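Local structure of tudor domain-containing protein 1 (Homo sapiens, 5M9N) at residues 115-118 / 123-126; 62-67 / 99-104. The protein takes part, probably, in silencing transposable elements in the male germline through the piRNA pathway, its Tudor domains binding Piwi proteins and other partners methylated on arginine. All blocks are in the same frame, centred on the assembly; numbering follows the deposited sequence.

Contact 1: residues 115-118 / 123-126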
loop_
_atom_site.group_PDB
_atom_site.type_symbol
_atom_site.label_atom_id
_atom_site.label_comp_id
_atom_site.label_asym_id
_atom_site.label_seq_id
_atom_site.Cartn_x
_atom_site.Cartn_y
_atom_site.Cartn_z
ATOM N N VAL A 115 -2.942 -6.873 10.291
ATOM C CA VAL A 115 -3.131 -5.486 9.903
ATOM C C VAL A 115 -2.473 -5.199 8.524
ATOM O O VAL A 115 -1.482 -5.822 8.213
ATOM C CB VAL A 115 -2.587 -4.460 10.929
ATOM C CG1 VAL A 115 -3.268 -4.618 12.315
ATOM C CG2 VAL A 115 -1.051 -4.482 11.047
ATOM N N GLY A 116 -3.091 -4.333 7.737
ATOM C CA GLY A 116 -2.506 -3.832 6.462
ATOM C C GLY A 116 -2.013 -2.410 6.600
ATOM O O GLY A 116 -2.729 -1.546 7.141
ATOM N N TYR A 117 -0.770 -2.166 6.191
ATOM C CA TYR A 117 -0.197 -0.822 6.301
ATOM C C TYR A 117 -0.683 -0.001 5.150
ATOM O O TYR A 117 -0.281 -0.230 3.982
ATOM C CB TYR A 117 1.312 -0.876 6.356
ATOM C CG TYR A 117 1.809 -1.505 7.641
ATOM C CD1 TYR A 117 1.750 -0.820 8.835
ATOM C CD2 TYR A 117 2.240 -2.831 7.677
ATOM C CE1 TYR A 117 2.183 -1.390 10.010
ATOM C CE2 TYR A 117 2.662 -3.398 8.846
ATOM C CZ TYR A 117 2.599 -2.691 10.037
ATOM O OH TYR A 117 3.067 -3.269 11.216
ATOM N N VAL A 118 -1.587 0.921 5.442
ATOM C CA VAL A 118 -2.361 1.539 4.367
ATOM C C VAL A 118 -1.541 2.549 3.504
ATOM O O VAL A 118 -1.942 2.986 2.432
ATOM C CB VAL A 118 -3.578 2.275 4.886
ATOM C CG1 VAL A 118 -4.580 1.288 5.423
ATOM C CG2 VAL A 118 -3.225 3.359 5.901
ATOM N N PHE A 123 1.648 -6.050 5.118
ATOM C CA PHE A 123 0.777 -6.531 6.169
ATOM C C PHE A 123 1.578 -7.387 7.155
ATOM O O PHE A 123 2.635 -7.867 6.843
ATOM C CB PHE A 123 -0.412 -7.260 5.561
ATOM C CG PHE A 123 -0.061 -8.601 4.971
ATOM C CD1 PHE A 123 0.120 -9.728 5.805
ATOM C CD2 PHE A 123 0.110 -8.740 3.598
ATOM C CE1 PHE A 123 0.535 -10.922 5.294
ATOM C CE2 PHE A 123 0.505 -9.965 3.067
ATOM C CZ PHE A 123 0.672 -11.068 3.913
ATOM N N GLU A 124 1.079 -7.551 8.380
ATOM C CA GLU A 124 1.621 -8.512 9.328
ATOM C C GLU A 124 0.612 -8.782 10.448
ATOM O O GLU A 124 -0.409 -8.133 10.509
ATOM C CB GLU A 124 2.929 -8.070 9.964
ATOM C CG GLU A 124 2.876 -6.815 10.793
ATOM C CD GLU A 124 4.296 -6.336 11.188
ATOM O OE1 GLU A 124 5.221 -7.163 11.252
ATOM O OE2 GLU A 124 4.443 -5.154 11.466
ATOM N N ILE A 125 0.967 -9.713 11.314
ATOM C CA ILE A 125 0.181 -10.011 12.509
ATOM C C ILE A 125 0.902 -9.476 13.710
ATOM O O ILE A 125 2.074 -9.750 13.902
ATOM C CB ILE A 125 -0.085 -11.526 12.626
ATOM C CG1 ILE A 125 -1.004 -11.930 11.492
ATOM C CG2 ILE A 125 -0.742 -11.867 13.974
ATOM C CD1 ILE A 125 -1.029 -13.435 11.288
ATOM N N LEU A 126 0.199 -8.682 14.490
ATOM C CA LEU A 126 0.759 -7.975 15.610
ATOM C C LEU A 126 -0.035 -8.250 16.887
ATOM O O LEU A 126 -1.260 -8.280 16.866
ATOM C CB LEU A 126 0.731 -6.481 15.363
ATOM C CG LEU A 126 1.627 -5.979 14.228
ATOM C CD1 LEU A 126 1.523 -4.465 14.146
ATOM C CD2 LEU A 126 3.066 -6.364 14.487
#
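Y117 lays the edge of its ring alongside the E124 side chain, CE2 lying 3.9 Å from E124 CG, and its hydroxyl ends at the carboxylate. OE2 sits in the plane of the ring, which is turned 65° from the carboxylate plane. The modelled separation of Y117 OH and E124 OE2, 2.3 Å, is very short for a hydrogen bond, so the length itself is doubtful. E124 reaches the phenol because CG stands between its backbone N and carbonyl carbon (chi1 62°) and the chain then runs extended. The other carboxylate oxygen, OE1, is hydrogen-bonded to S94 OG, which gives the group a second anchor. L126 CD1 rests against both the hydroxyl and V115, 3.5 Å from Y117 OH and 4.0 Å from V115 CG2. In the backbone, V115 and E124 form an antiparallel hydrogen-bonded pair: V115 N bonds to E124 O (2.8 Å), and E124 N to V115 O (3.1 Å). G116 and F123 make the next, non-hydrogen-bonded pair. Both pairs belong to the hairpin of strands 112-117 and 123-127 in the Tudor antiparallel sheet; 123-127 is its outermost strand on this side, while 112-117 is flanked by strand 99-109.

Contact 2: residues 62-67 / 99-104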
loop_
_atom_site.group_PDB
_atom_site.type_symbol
_atom_site.label_atom_id
_atom_site.label_comp_id
_atom_site.label_asym_id
_atom_site.label_seq_id
_atom_site.Cartn_x
_atom_site.Cartn_y
_atom_site.Cartn_z
ATOM N N ALA A 62 7.109 11.109 5.564
ATOM C CA ALA A 62 8.060 11.171 6.653
ATOM C C ALA A 62 7.509 12.092 7.708
ATOM O O ALA A 62 7.737 11.884 8.870
ATOM C CB ALA A 62 9.430 11.673 6.178
ATOM N N GLU A 63 6.789 13.110 7.272
ATOM C CA GLU A 63 6.105 14.058 8.154
ATOM C C GLU A 63 4.990 13.372 8.974
ATOM O O GLU A 63 4.870 13.564 10.191
ATOM C CB GLU A 63 5.548 15.207 7.307
ATOM C CG GLU A 63 4.345 15.954 7.871
ATOM C CD GLU A 63 4.219 17.380 7.355
ATOM O OE1 GLU A 63 4.886 17.760 6.343
ATOM O OE2 GLU A 63 3.448 18.140 7.997
ATOM N N LEU A 64 4.205 12.557 8.289
ATOM C CA LEU A 64 3.130 11.782 8.957
ATOM C C LEU A 64 3.712 10.889 10.014
ATOM O O LEU A 64 3.256 10.857 11.142
ATOM C CB LEU A 64 2.383 10.953 7.923
ATOM C CG LEU A 64 1.295 10.016 8.426
ATOM C CD1 LEU A 64 0.238 10.777 9.205
ATOM C CD2 LEU A 64 0.684 9.314 7.237
ATOM N N GLN A 65 4.712 10.132 9.625
ATOM C CA GLN A 65 5.428 9.246 10.519
ATOM C C GLN A 65 6.017 9.955 11.734
ATOM O O GLN A 65 6.004 9.403 12.818
ATOM C CB GLN A 65 6.542 8.520 9.762
ATOM C CG GLN A 65 6.029 7.677 8.572
ATOM C CD GLN A 65 5.159 6.532 9.050
ATOM O OE1 GLN A 65 5.631 5.738 9.857
ATOM N NE2 GLN A 65 3.891 6.461 8.596
ATOM N N ALA A 66 6.512 11.188 11.568
ATOM C CA ALA A 66 6.957 11.961 12.733
ATOM C C ALA A 66 5.777 12.312 13.638
ATOM O O ALA A 66 5.889 12.232 14.866
ATOM C CB ALA A 66 7.667 13.234 12.280
ATOM N N SER A 67 4.658 12.717 13.036
ATOM C CA SER A 67 3.484 13.059 13.825
ATOM C C SER A 67 2.928 11.858 14.557
ATOM O O SER A 67 2.469 11.951 15.709
ATOM C CB SER A 67 2.400 13.613 12.946
ATOM O OG SER A 67 2.845 14.751 12.306
ATOM N N TRP A 99 5.707 3.788 14.059
ATOM C CA TRP A 99 4.273 3.803 14.029
ATOM C C TRP A 99 3.778 4.174 12.609
ATOM O O TRP A 99 4.285 5.101 11.994
ATOM C CB TRP A 99 3.766 4.790 15.046
ATOM C CG TRP A 99 3.915 4.228 16.462
ATOM C CD1 TRP A 99 4.934 4.526 17.353
ATOM C CD2 TRP A 99 3.070 3.305 17.126
ATOM N NE1 TRP A 99 4.761 3.860 18.509
ATOM C CE2 TRP A 99 3.626 3.098 18.419
ATOM C CE3 TRP A 99 1.880 2.641 16.787
ATOM C CZ2 TRP A 99 3.045 2.263 19.356
ATOM C CZ3 TRP A 99 1.309 1.780 17.714
ATOM C CH2 TRP A 99 1.886 1.609 19.009
ATOM N N TYR A 100 2.804 3.420 12.133
ATOM C CA TYR A 100 2.256 3.548 10.779
ATOM C C TYR A 100 0.758 3.506 10.855
ATOM O O TYR A 100 0.217 2.977 11.833
ATOM C CB TYR A 100 2.814 2.425 9.890
ATOM C CG TYR A 100 4.308 2.529 9.631
ATOM C CD1 TYR A 100 4.829 3.260 8.589
ATOM C CD2 TYR A 100 5.193 1.907 10.472
ATOM C CE1 TYR A 100 6.239 3.403 8.422
ATOM C CE2 TYR A 100 6.540 1.986 10.312
ATOM C CZ TYR A 100 7.079 2.754 9.283
ATOM O OH TYR A 100 8.421 2.734 9.200
ATOM N N ARG A 101 0.084 3.973 9.808
ATOM C CA ARG A 101 -1.372 3.821 9.709
ATOM C C ARG A 101 -1.739 2.422 9.208
ATOM O O ARG A 101 -1.107 1.816 8.325
ATOM C CB ARG A 101 -1.965 4.938 8.880
ATOM C CG ARG A 101 -1.594 6.298 9.426
ATOM C CD ARG A 101 -2.310 7.408 8.762
ATOM N NE ARG A 101 -2.174 7.401 7.301
ATOM C CZ ARG A 101 -2.613 8.361 6.521
ATOM N NH1 ARG A 101 -3.214 9.426 7.002
ATOM N NH2 ARG A 101 -2.462 8.265 5.230
ATOM N N ALA A 102 -2.743 1.822 9.857
ATOM C CA ALA A 102 -3.004 0.451 9.560
ATOM C C ALA A 102 -4.507 0.141 9.659
ATOM O O ALA A 102 -5.186 0.700 10.498
ATOM C CB ALA A 102 -2.246 -0.447 10.483
ATOM N N SER A 103 -4.962 -0.683 8.724
ATOM C CA SER A 103 -6.349 -1.205 8.696
ATOM C C SER A 103 -6.402 -2.509 9.433
ATOM O O SER A 103 -5.617 -3.375 9.188
ATOM C CB SER A 103 -6.726 -1.451 7.257
ATOM O OG SER A 103 -8.079 -1.763 7.162
ATOM N N VAL A 104 -7.377 -2.670 10.319
ATOM C CA VAL A 104 -7.563 -3.941 11.024
ATOM C C VAL A 104 -8.234 -4.972 10.116
ATOM O O VAL A 104 -9.385 -4.785 9.766
ATOM C CB VAL A 104 -8.402 -3.672 12.264
ATOM C CG1 VAL A 104 -8.667 -4.963 13.050
ATOM C CG2 VAL A 104 -7.711 -2.616 13.121
HETATM O O HOH W 1 6.633 6.633 12.643
#
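One face of the R101 guanidinium is covered by L64 CD2, which stands 3.4 Å above the plane over its centre. Of its nitrogens, NH2 forms a salt bridge with D119, and NH1 bonds to the backbone oxygens of L138 and L141. These partners fix the rotation of the flat group and leave its face for the leucine methyl, an apolar cover on a buried charged group. L64 reaches it with CG swung away from the backbone N (chi1 176°), crossing the arginine chain at about a right angle. The Y100 ring has the Q65 amide over one face, the two planes 25° apart; the amide is probably modelled the wrong way round, so the closest distances here carry no weight. Y100 OH is hydrogen-bonded to D96; the ring of Y120 also meets that of Y100. A water lies in hydrogen-bonding reach of both backbones, 2.8 Å from Q65 O and 2.9 Å from W99 O. Segment 62-67, in helix 58-73, crosses segment 99-104, in strand 99-109, with the segment axes 7.9 Å apart at closest approach and at 104°, while the strand itself runs between strands 88-92 and 112-117 of the Tudor sheet.

In the fold
Contact 1 and contact 2 both reach the five-stranded Tudor sheet, their centres 12 Å apart, and meet where strand 99-109 runs beside strand 112-117. Two probable backbone hydrogen bonds join them: G116 O to S103 N at 2.9 Å and V118 N to R101 O at 3.1 Å. Side chains meet too, with Y117 CD1 3.6 Å from Y100 CB. These two tyrosines also bring the contacts to the ligand, since both pack on a modified side chain of the bound dimethylated E2F peptide. Y100 and Y117, with F93 edge-to-face on Y117 and Y120 against Y100, are consistent with the aromatic cage by which Tudor domains recognise methylarginine.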